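Local coordinates for dipicolinate synthase, B chain (Bacillus cereus, PDB 3MCU), which probably works with the DpaA subunit to oxidise dihydrodipicolinate to dipicolinate during sporulation, using NADP, at the interface of chains A and B. Sequence-based numbering; all coordinates share one arbitrary frame. Chains: chain A/B, Dipicolinate synthase, B chain.

The interface of chains A and B. Residues chain A 134, 157, 167, 191, 193; chain B 134, 167, 191, 193.
A:Val191 and B:Val191 meet about the two-fold axis relating two copies of this flavoprotein-family chain; the structure alone does not show whether the pairing is biological. Their side chains cross at about a right angle and pack tightly through the CG1 methyls, A:Val191 CG1 lying 3.2 Å from B:Val191 CG1. Each CG1 is anti to the backbone N (chi1 -177° in A:Val191), while CG2 points into the partner chain. There the packing is looser: CG2 of B:Val191 lies 4.0 Å from CD1 of A:Leu134 and also nears the selenium of A:Met167, with A:Val191 likewise against B:Leu134 and B:Met167. Branched leucine offers both methyls to CG2, and flexible methionine, modelled as selenomethionine, bends at chi3 to meet it.

A:Gln157 OE1 accepts a nearly straight hydrogen bond (165° at H) from B:Val191 N at 2.7 Å; the long, extended arm brings a neutral amide carbonyl to the backbone without adding charge. The carbonyl oxygen of B:Val191 is linked more loosely, through water 1, to A:Gln157 N.

Beyond the valines the contact becomes polar. A:Glu193 N bonds to B:Glu193 OE2 at 2.8 Å and B:Glu193 N to A:Glu193 OE2 at 2.9 Å, each carboxylate being met from above its plane. The carboxylates stack with planes 14° apart; the backbone N-H groups may offset part of the repulsion between like charges. Glutamate has the length to reach across, and the two CG methylenes also pack together.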
loop_
_atom_site.group_PDB
_atom_site.type_symbol
_atom_site.label_atom_id
_atom_site.label_comp_id
_atom_site.label_asym_id
_atom_site.label_seq_id
_atom_site.Cartn_x
_atom_site.Cartn_y
_atom_site.Cartn_z
ATOM N N LEU A 134 -10.365 -12.452 -4.227
ATOM C CA LEU A 134 -10.324 -12.495 -2.766
ATOM C C LEU A 134 -8.971 -13.023 -2.282
ATOM O O LEU A 134 -8.806 -13.379 -1.115
ATOM C CB LEU A 134 -11.472 -13.355 -2.224
ATOM C CG LEU A 134 -12.868 -12.833 -2.585
ATOM C CD1 LEU A 134 -13.911 -13.921 -2.405
ATOM C CD2 LEU A 134 -13.212 -11.608 -1.748
ATOM N N GLN A 157 -18.871 -14.039 -5.754
ATOM C CA GLN A 157 -18.235 -15.332 -5.989
ATOM C C GLN A 157 -19.018 -16.112 -7.030
ATOM O O GLN A 157 -20.231 -16.214 -6.943
ATOM C CB GLN A 157 -18.126 -16.130 -4.677
ATOM C CG GLN A 157 -17.293 -15.430 -3.611
ATOM C CD GLN A 157 -17.112 -16.246 -2.341
ATOM O OE1 GLN A 157 -17.848 -16.074 -1.374
ATOM N NE2 GLN A 157 -16.111 -17.120 -2.335
HETATM N N MSE A 167 -14.082 -14.034 -8.232
HETATM C CA MSE A 167 -15.276 -13.184 -8.363
HETATM C C MSE A 167 -15.490 -12.701 -9.786
HETATM O O MSE A 167 -14.541 -12.474 -10.529
HETATM C CB MSE A 167 -15.294 -12.028 -7.357
HETATM C CG MSE A 167 -15.448 -12.525 -5.909
HETATM SE SE MSE A 167 -15.883 -11.121 -4.627
HETATM C CE MSE A 167 -14.247 -10.045 -4.779
ATOM N N VAL A 191 -22.349 -5.706 -4.230
ATOM C CA VAL A 191 -21.898 -7.037 -3.835
ATOM C C VAL A 191 -23.052 -8.041 -3.816
ATOM O O VAL A 191 -23.941 -7.979 -2.973
ATOM C CB VAL A 191 -21.132 -7.019 -2.472
ATOM C CG1 VAL A 191 -20.617 -8.378 -2.139
ATOM C CG2 VAL A 191 -19.967 -6.018 -2.522
ATOM N N GLU A 193 -24.598 -12.280 -4.796
ATOM C CA GLU A 193 -24.298 -13.700 -4.875
ATOM C C GLU A 193 -24.341 -14.173 -6.322
ATOM O O GLU A 193 -25.299 -14.806 -6.769
ATOM C CB GLU A 193 -25.241 -14.517 -3.989
ATOM C CG GLU A 193 -25.077 -14.228 -2.501
ATOM C CD GLU A 193 -26.047 -15.014 -1.628
ATOM O OE1 GLU A 193 -26.911 -15.735 -2.183
ATOM O OE2 GLU A 193 -25.946 -14.899 -0.387
ATOM N N LEU B 134 -16.780 -0.613 1.719
ATOM C CA LEU B 134 -16.591 -0.417 0.285
ATOM C C LEU B 134 -16.090 1.009 -0.022
ATOM O O LEU B 134 -16.098 1.453 -1.168
ATOM C CB LEU B 134 -17.893 -0.737 -0.482
ATOM C CG LEU B 134 -18.359 -2.197 -0.378
ATOM C CD1 LEU B 134 -19.773 -2.356 -0.908
ATOM C CD2 LEU B 134 -17.398 -3.168 -1.068
HETATM N N MSE B 167 -20.714 -2.972 5.014
HETATM C CA MSE B 167 -20.775 -4.429 5.008
HETATM C C MSE B 167 -20.756 -4.954 6.429
HETATM O O MSE B 167 -20.122 -4.368 7.301
HETATM C CB MSE B 167 -19.689 -5.057 4.124
HETATM C CG MSE B 167 -19.925 -4.786 2.632
HETATM SE SE MSE B 167 -18.953 -5.937 1.378
HETATM C CE MSE B 167 -17.113 -5.462 1.842
ATOM N N VAL B 191 -18.666 -14.404 0.632
ATOM C CA VAL B 191 -19.339 -13.182 0.194
ATOM C C VAL B 191 -20.794 -13.474 -0.112
ATOM O O VAL B 191 -21.099 -14.249 -1.019
ATOM C CB VAL B 191 -18.686 -12.533 -1.054
ATOM C CG1 VAL B 191 -19.359 -11.228 -1.343
ATOM C CG2 VAL B 191 -17.192 -12.291 -0.839
ATOM N N GLU B 193 -25.215 -12.083 0.049
ATOM C CA GLU B 193 -26.154 -10.971 0.107
ATOM C C GLU B 193 -26.746 -10.869 1.511
ATOM O O GLU B 193 -27.836 -11.393 1.802
ATOM C CB GLU B 193 -27.234 -11.088 -0.969
ATOM C CG GLU B 193 -26.699 -10.936 -2.387
ATOM C CD GLU B 193 -27.648 -11.495 -3.456
ATOM O OE1 GLU B 193 -28.738 -12.010 -3.104
ATOM O OE2 GLU B 193 -27.289 -11.432 -4.655
HETATM O O HOH W 1 -20.911 -13.733 -3.689
#